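PDB 5JVV: beta-1,3-glucosyltransferase from Paecilomyces sp. J18, which is a beta-1,3-glucosyltransferase-type protein built as a beta-jelly-roll sandwich of two large curved sheets. Local coordinates for residues R70-D82 with K237-G249. Residues are numbered along the deposited sequence; the frame is centred on the assembly and turned at random.
Sequences RKSVRLESTDKID and KPQKLVFDTTFCG
R74, L75 and E76 pair with D244, F243 and V242 as antiparallel neighbours in one curved sheet of the beta-jelly-roll sandwich typical of glycoside hydrolase family 16. L75 and F243 form a hydrogen-bonded pair, bonded both ways, with L75 N giving a nearly straight bond to F243 O (2.9 Å, 162°). Beyond it the chain of 70-82 turns out through D79 and returns, so pairing resumes two residues out of register at I81 and Q239, a single hydrogen-bonded bridge. S77 spans this break: its OG, set between backbone N and carbonyl carbon (chi1 66°), accepts from L241 N at 2.9 Å and donates to D79 O. Packing is tight on the buried side, where I81 CD1 meets L241 CD2 at 3.6 Å and M188 and W190 touch I81. On the other face R74, V242 and D244 are buried too; solvent reaches E76 and K240. R74 grips E76 side-on, NE and NH2 both reaching OE2 within the guanidinium plane. D244 OD1, beside R74 but well out of that plane, accepts from W105 NE1. K240 bends at chi3 toward E76, but NZ stays 3.7 Å from OE1, a long salt bridge; one water donates to E76 OE1 and accepts from K240 NZ.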
ATOM      1  N   ARG A  70      11.855 -10.225   9.886  1.00  8.56           N
ATOM      2  CA  ARG A  70      12.683 -10.034   8.700  1.00  7.92           C
ATOM      3  C   ARG A  70      12.776  -8.543   8.405  1.00  9.34           C
ATOM      4  O   ARG A  70      11.773  -7.830   8.464  1.00  9.26           O
ATOM      5  CB  ARG A  70      12.068 -10.786   7.512  1.00  9.16           C
ATOM      6  CG  ARG A  70      12.865 -10.671   6.221  1.00  8.51           C
ATOM      7  CD  ARG A  70      12.512 -11.781   5.205  1.00 10.07           C
ATOM      8  NE  ARG A  70      12.884 -13.115   5.687  1.00  7.98           N
ATOM      9  CZ  ARG A  70      14.133 -13.571   5.809  1.00  9.93           C
ATOM     10  NH1 ARG A  70      15.180 -12.817   5.484  1.00 10.41           N
ATOM     11  NH2 ARG A  70      14.338 -14.803   6.268  1.00  9.76           N
ATOM     12  N   LYS A  71      13.981  -8.064   8.096  1.00 11.07           N
ATOM     13  CA  LYS A  71      14.192  -6.626   7.926  1.00  8.83           C
ATOM     14  C   LYS A  71      13.475  -6.031   6.732  1.00  8.50           C
ATOM     15  O   LYS A  71      13.432  -6.611   5.645  1.00  9.93           O
ATOM     16  CB  LYS A  71      15.682  -6.304   7.841  1.00  8.70           C
ATOM     17  CG  LYS A  71      16.379  -6.446   9.179  1.00 13.37           C
ATOM     18  CD  LYS A  71      17.876  -6.472   8.989  1.00 15.62           C
ATOM     19  CE  LYS A  71      18.576  -6.587  10.319  1.00 18.39           C
ATOM     20  NZ  LYS A  71      20.053  -6.700  10.113  1.00 23.93           N
ATOM     21  N   SER A  72      12.935  -4.841   6.948  1.00  7.35           N
ATOM     22  CA  SER A  72      12.163  -4.139   5.943  1.00  8.66           C
ATOM     23  C   SER A  72      12.188  -2.665   6.323  1.00 10.19           C
ATOM     24  O   SER A  72      12.877  -2.267   7.277  1.00  9.08           O
ATOM     25  CB  SER A  72      10.728  -4.684   5.920  1.00  9.24           C
ATOM     26  OG  SER A  72       9.966  -4.143   4.842  1.00  8.99           O
ATOM     27  N   VAL A  73      11.447  -1.857   5.577  1.00  9.37           N
ATOM     28  CA  VAL A  73      11.323  -0.436   5.878  1.00  8.24           C
ATOM     29  C   VAL A  73       9.873   0.034   5.802  1.00  9.18           C
ATOM     30  O   VAL A  73       9.006  -0.600   5.164  1.00  8.46           O
ATOM     31  CB  VAL A  73      12.203   0.439   4.953  1.00  8.40           C
ATOM     32  CG1 VAL A  73      13.686   0.153   5.201  1.00  9.47           C
ATOM     33  CG2 VAL A  73      11.831   0.227   3.476  1.00  8.74           C
ATOM     34  N   ARG A  74       9.608   1.142   6.490  1.00  8.31           N
ATOM     35  CA  ARG A  74       8.300   1.764   6.490  1.00  7.49           C
ATOM     36  C   ARG A  74       8.550   3.262   6.418  1.00  7.89           C
ATOM     37  O   ARG A  74       9.096   3.865   7.353  1.00 11.44           O
ATOM     38  CB  ARG A  74       7.506   1.364   7.748  1.00  8.43           C
ATOM     39  CG  ARG A  74       6.274   2.215   8.000  1.00  7.50           C
ATOM     40  CD  ARG A  74       5.337   1.583   9.027  1.00 10.35           C
ATOM     41  NE  ARG A  74       4.420   2.573   9.600  1.00 10.79           N
ATOM     42  CZ  ARG A  74       3.284   2.279  10.233  1.00 10.04           C
ATOM     43  NH1 ARG A  74       2.884   1.023  10.339  1.00 10.23           N
ATOM     44  NH2 ARG A  74       2.535   3.251  10.737  1.00 14.17           N
ATOM     45  N   LEU A  75       8.199   3.847   5.279  1.00  9.35           N
ATOM     46  CA  LEU A  75       8.440   5.259   5.012  1.00  9.75           C
ATOM     47  C   LEU A  75       7.149   6.043   5.219  1.00 11.05           C
ATOM     48  O   LEU A  75       6.112   5.671   4.686  1.00 10.44           O
ATOM     49  CB  LEU A  75       8.925   5.438   3.574  1.00 10.51           C
ATOM     50  CG  LEU A  75      10.418   5.209   3.321  1.00  9.39           C
ATOM     51  CD1 LEU A  75      10.828   3.784   3.656  1.00 14.34           C
ATOM     52  CD2 LEU A  75      10.786   5.551   1.878  1.00 11.77           C
ATOM     53  N   GLU A  76       7.225   7.116   6.003  1.00 10.94           N
ATOM     54  CA  GLU A  76       6.070   7.957   6.300  1.00  9.78           C
ATOM     55  C   GLU A  76       6.411   9.384   5.888  1.00 11.14           C
ATOM     56  O   GLU A  76       7.429   9.920   6.313  1.00 13.03           O
ATOM     57  CB  GLU A  76       5.717   7.887   7.791  1.00 12.62           C
ATOM     58  CG  GLU A  76       5.425   6.472   8.277  1.00 12.67           C
ATOM     59  CD  GLU A  76       5.120   6.394   9.755  1.00 22.91           C
ATOM     60  OE1 GLU A  76       5.300   7.410  10.461  1.00 33.57           O
ATOM     61  OE2 GLU A  76       4.699   5.312  10.214  1.00 16.02           O
ATOM     62  N   SER A  77       5.581  10.001   5.056  1.00 10.42           N
ATOM     63  CA  SER A  77       5.943  11.304   4.511  1.00 10.05           C
ATOM     64  C   SER A  77       6.082  12.354   5.609  1.00 13.37           C
ATOM     65  O   SER A  77       5.350  12.338   6.591  1.00 13.79           O
ATOM     66  CB  SER A  77       4.943  11.767   3.447  1.00 13.88           C
ATOM     67  OG  SER A  77       3.663  12.004   4.011  1.00 12.73           O
ATOM     68  N   THR A  78       7.052  13.246   5.447  1.00 17.85           N
ATOM     69  CA  THR A  78       7.233  14.331   6.403  1.00 18.80           C
ATOM     70  C   THR A  78       6.144  15.386   6.230  1.00 18.50           C
ATOM     71  O   THR A  78       5.612  15.899   7.214  1.00 30.13           O
ATOM     72  CB  THR A  78       8.632  14.952   6.293  1.00 22.32           C
ATOM     73  OG1 THR A  78       8.929  15.245   4.923  1.00 29.25           O
ATOM     74  CG2 THR A  78       9.651  13.962   6.798  1.00 18.61           C
ATOM     75  N   ASP A  79       5.801  15.686   4.983  1.00 17.75           N
ATOM     76  CA  ASP A  79       4.718  16.630   4.715  1.00 24.41           C
ATOM     77  C   ASP A  79       3.407  15.873   4.535  1.00 22.23           C
ATOM     78  O   ASP A  79       3.376  14.775   3.974  1.00 21.77           O
ATOM     79  CB  ASP A  79       5.022  17.478   3.479  1.00 31.20           C
ATOM     80  CG  ASP A  79       6.198  18.420   3.691  1.00 36.56           C
ATOM     81  OD1 ASP A  79       6.485  18.769   4.859  1.00 38.41           O
ATOM     82  OD2 ASP A  79       6.830  18.818   2.689  1.00 37.64           O
ATOM     83  N   LYS A  80       2.319  16.458   5.011  1.00 16.63           N
ATOM     84  CA  LYS A  80       1.029  15.799   4.916  1.00 14.53           C
ATOM     85  C   LYS A  80       0.224  16.277   3.712  1.00 17.28           C
ATOM     86  O   LYS A  80       0.439  17.373   3.195  1.00 18.02           O
ATOM     87  CB  LYS A  80       0.231  16.018   6.201  1.00 16.32           C
ATOM     88  CG  LYS A  80       0.896  15.435   7.437  1.00 15.55           C
ATOM     89  CD  LYS A  80       0.077  15.751   8.683  1.00 17.06           C
ATOM     90  CE  LYS A  80       0.614  15.014   9.909  1.00 25.27           C
ATOM     91  NZ  LYS A  80      -0.156  15.382  11.137  1.00 26.13           N
ATOM     92  N   ILE A  81      -0.707  15.440   3.267  1.00 15.64           N
ATOM     93  CA  ILE A  81      -1.595  15.783   2.170  1.00 16.81           C
ATOM     94  C   ILE A  81      -2.985  16.102   2.714  1.00 14.30           C
ATOM     95  O   ILE A  81      -3.451  15.476   3.666  1.00 15.26           O
ATOM     96  CB  ILE A  81      -1.684  14.634   1.148  1.00 21.64           C
ATOM     97  CG1 ILE A  81      -2.069  13.330   1.848  1.00 29.89           C
ATOM     98  CG2 ILE A  81      -0.350  14.463   0.412  1.00 23.51           C
ATOM     99  CD1 ILE A  81      -2.801  12.344   0.958  1.00 33.38           C
ATOM    100  N   ASP A  82      -3.650  17.086   2.118  1.00 13.93           N
ATOM    101  CA  ASP A  82      -4.993  17.449   2.560  1.00 14.20           C
ATOM    102  C   ASP A  82      -5.857  17.768   1.358  1.00 19.55           C
ATOM    103  O   ASP A  82      -5.793  18.875   0.809  1.00 20.01           O
ATOM    104  CB  ASP A  82      -4.947  18.636   3.518  1.00 18.88           C
ATOM    105  CG  ASP A  82      -6.286  18.901   4.185  1.00 23.02           C
ATOM    106  OD1 ASP A  82      -7.201  18.054   4.059  1.00 20.58           O
ATOM    107  OD2 ASP A  82      -6.413  19.946   4.857  1.00 24.68           O
ATOM    108  N   LYS A 237      -8.325  14.036   8.554  1.00 15.08           N
ATOM    109  CA  LYS A 237      -7.454  15.161   8.699  1.00 16.52           C
ATOM    110  C   LYS A 237      -6.256  15.058   7.748  1.00 13.35           C
ATOM    111  O   LYS A 237      -6.135  14.083   7.140  1.00 15.26           O
ATOM    112  CB  LYS A 237      -7.013  15.240  10.109  1.00 17.89           C
ATOM    113  CG  LYS A 237      -8.221  15.580  10.888  1.00 22.71           C
ATOM    114  CD  LYS A 237      -7.976  15.584  12.319  1.00 34.33           C
ATOM    115  CE  LYS A 237      -9.180  16.153  12.996  1.00 36.52           C
ATOM    116  NZ  LYS A 237      -8.609  16.144  14.297  1.00 41.72           N
ATOM    117  N   PRO A 238      -5.408  16.059   7.655  1.00 17.15           N
ATOM    118  CA  PRO A 238      -4.259  15.895   6.753  1.00 13.02           C
ATOM    119  C   PRO A 238      -3.513  14.584   7.058  1.00 11.36           C
ATOM    120  O   PRO A 238      -3.360  14.222   8.230  1.00 13.59           O
ATOM    121  CB  PRO A 238      -3.396  17.122   7.067  1.00 14.43           C
ATOM    122  CG  PRO A 238      -4.396  18.168   7.501  1.00 17.46           C
ATOM    123  CD  PRO A 238      -5.437  17.402   8.274  1.00 16.19           C
ATOM    124  N   GLN A 239      -3.104  13.863   6.008  1.00 12.09           N
ATOM    125  CA  GLN A 239      -2.603  12.495   6.151  1.00 11.98           C
ATOM    126  C   GLN A 239      -1.144  12.412   5.755  1.00 11.70           C
ATOM    127  O   GLN A 239      -0.713  13.110   4.849  1.00 13.22           O
ATOM    128  CB  GLN A 239      -3.374  11.551   5.215  1.00 12.67           C
ATOM    129  CG  GLN A 239      -4.872  11.467   5.480  1.00 12.42           C
ATOM    130  CD  GLN A 239      -5.187  10.628   6.692  1.00 14.82           C
ATOM    131  OE1 GLN A 239      -5.053   9.403   6.665  1.00 14.11           O
ATOM    132  NE2 GLN A 239      -5.601  11.283   7.780  1.00 15.78           N
ATOM    133  N   LYS A 240      -0.400  11.537   6.413  1.00 10.89           N
ATOM    134  CA  LYS A 240       0.922  11.153   5.928  1.00 12.30           C
ATOM    135  C   LYS A 240       0.752  10.008   4.943  1.00 10.77           C
ATOM    136  O   LYS A 240      -0.077   9.123   5.168  1.00 13.65           O
ATOM    137  CB  LYS A 240       1.788  10.674   7.085  1.00 15.54           C
ATOM    138  CG  LYS A 240       2.166  11.763   8.066  1.00 21.24           C
ATOM    139  CD  LYS A 240       2.993  11.193   9.204  1.00 23.85           C
ATOM    140  CE  LYS A 240       2.197  10.176  10.009  1.00 29.04           C
ATOM    141  NZ  LYS A 240       2.786   9.954  11.371  1.00 32.90           N
ATOM    142  N   LEU A 241       1.538  10.025   3.870  1.00 11.33           N
ATOM    143  CA  LEU A 241       1.602   8.898   2.938  1.00  9.72           C
ATOM    144  C   LEU A 241       2.611   7.876   3.445  1.00 11.29           C
ATOM    145  O   LEU A 241       3.688   8.243   3.927  1.00 12.31           O
ATOM    146  CB  LEU A 241       2.013   9.381   1.548  1.00  8.42           C
ATOM    147  CG  LEU A 241       1.062  10.381   0.887  1.00 10.91           C
ATOM    148  CD1 LEU A 241       1.623  10.905  -0.433  1.00 12.87           C
ATOM    149  CD2 LEU A 241      -0.283   9.732   0.664  1.00 18.53           C
ATOM    150  N   VAL A 242       2.272   6.595   3.328  1.00  9.38           N
ATOM    151  CA  VAL A 242       3.110   5.531   3.875  1.00  7.85           C
ATOM    152  C   VAL A 242       3.307   4.415   2.861  1.00  8.83           C
ATOM    153  O   VAL A 242       2.351   3.964   2.227  1.00  8.94           O
ATOM    154  CB  VAL A 242       2.483   4.907   5.148  1.00  9.38           C
ATOM    155  CG1 VAL A 242       3.431   3.876   5.768  1.00  9.79           C
ATOM    156  CG2 VAL A 242       2.127   5.987   6.174  1.00 10.04           C
ATOM    157  N   PHE A 243       4.557   3.989   2.699  1.00  7.21           N
ATOM    158  CA  PHE A 243       4.866   2.770   1.967  1.00  7.24           C
ATOM    159  C   PHE A 243       5.520   1.841   2.965  1.00  8.45           C
ATOM    160  O   PHE A 243       6.460   2.233   3.656  1.00  9.88           O
ATOM    161  CB  PHE A 243       5.871   3.002   0.826  1.00  7.50           C
ATOM    162  CG  PHE A 243       5.315   3.723  -0.374  1.00  8.24           C
ATOM    163  CD1 PHE A 243       4.742   3.017  -1.431  1.00 10.40           C
ATOM    164  CD2 PHE A 243       5.389   5.112  -0.465  1.00  9.67           C
ATOM    165  CE1 PHE A 243       4.242   3.684  -2.547  1.00  9.97           C
ATOM    166  CE2 PHE A 243       4.895   5.783  -1.576  1.00 11.60           C
ATOM    167  CZ  PHE A 243       4.316   5.067  -2.618  1.00 10.98           C
ATOM    168  N   ASP A 244       5.047   0.603   3.047  1.00  7.06           N
ATOM    169  CA  ASP A 244       5.729  -0.359   3.894  1.00  7.02           C
ATOM    170  C   ASP A 244       5.565  -1.766   3.354  1.00  8.74           C
ATOM    171  O   ASP A 244       4.741  -2.008   2.465  1.00  9.10           O
ATOM    172  CB  ASP A 244       5.256  -0.250   5.360  1.00  8.89           C
ATOM    173  CG  ASP A 244       3.876  -0.833   5.583  1.00  9.83           C
ATOM    174  OD1 ASP A 244       2.981  -0.103   6.069  1.00 10.25           O
ATOM    175  OD2 ASP A 244       3.679  -2.035   5.300  1.00  9.26           O
ATOM    176  N   THR A 245       6.372  -2.683   3.875  1.00  8.02           N
ATOM    177  CA  THR A 245       6.121  -4.109   3.732  1.00  7.00           C
ATOM    178  C   THR A 245       6.354  -4.734   5.099  1.00  6.95           C
ATOM    179  O   THR A 245       7.460  -4.656   5.642  1.00  9.44           O
ATOM    180  CB  THR A 245       7.051  -4.770   2.709  1.00  9.69           C
ATOM    181  OG1 THR A 245       6.917  -4.101   1.447  1.00 10.47           O
ATOM    182  CG2 THR A 245       6.702  -6.253   2.530  1.00 10.41           C
ATOM    183  N   THR A 246       5.305  -5.318   5.672  1.00  7.21           N
ATOM    184  CA  THR A 246       5.461  -6.111   6.887  1.00  7.56           C
ATOM    185  C   THR A 246       5.252  -7.584   6.546  1.00  8.68           C
ATOM    186  O   THR A 246       5.113  -7.924   5.367  1.00  7.83           O
ATOM    187  CB  THR A 246       4.534  -5.610   8.027  1.00  7.60           C
ATOM    188  OG1 THR A 246       4.880  -6.278   9.246  1.00  8.88           O
ATOM    189  CG2 THR A 246       3.053  -5.853   7.712  1.00  9.32           C
ATOM    190  N   PHE A 247       5.258  -8.456   7.555  1.00  8.20           N
ATOM    191  CA  PHE A 247       5.109  -9.894   7.332  1.00  6.96           C
ATOM    192  C   PHE A 247       4.210 -10.455   8.401  1.00  9.68           C
ATOM    193  O   PHE A 247       4.286 -10.017   9.538  1.00  7.58           O
ATOM    194  CB  PHE A 247       6.456 -10.611   7.443  1.00  7.28           C
ATOM    195  CG  PHE A 247       7.476 -10.151   6.440  1.00  7.10           C
ATOM    196  CD1 PHE A 247       7.480 -10.664   5.150  1.00 10.36           C
ATOM    197  CD2 PHE A 247       8.450  -9.222   6.799  1.00  7.99           C
ATOM    198  CE1 PHE A 247       8.440 -10.247   4.219  1.00 12.91           C
ATOM    199  CE2 PHE A 247       9.404  -8.798   5.877  1.00  7.16           C
ATOM    200  CZ  PHE A 247       9.404  -9.315   4.592  1.00  9.85           C
ATOM    201  N   CYS A 248       3.366 -11.413   8.040  1.00  8.38           N
ATOM    202  CA  CYS A 248       2.547 -12.131   9.018  1.00  6.98           C
ATOM    203  C   CYS A 248       1.683 -11.144   9.822  1.00  8.23           C
ATOM    204  O   CYS A 248       0.988 -10.320   9.235  1.00  8.41           O
ATOM    205  CB  CYS A 248       3.441 -13.048   9.883  1.00  8.50           C
ATOM    206  SG  CYS A 248       4.440 -14.213   8.874  1.00 10.70           S
ATOM    207  N   GLY A 249       1.736 -11.189  11.146  1.00  8.91           N
ATOM    208  CA  GLY A 249       1.002 -10.218  11.947  1.00 10.83           C
ATOM    209  C   GLY A 249      -0.512 -10.330  11.837  1.00 10.06           C
ATOM    210  O   GLY A 249      -1.032 -11.383  11.450  1.00 10.48           O
TER
HETATM  211  O   HOH W   1       5.763   9.971  10.969  1.00 24.98           O
HETATM  212  O   HOH W   2      -3.079  15.380  10.712  1.00 24.91           O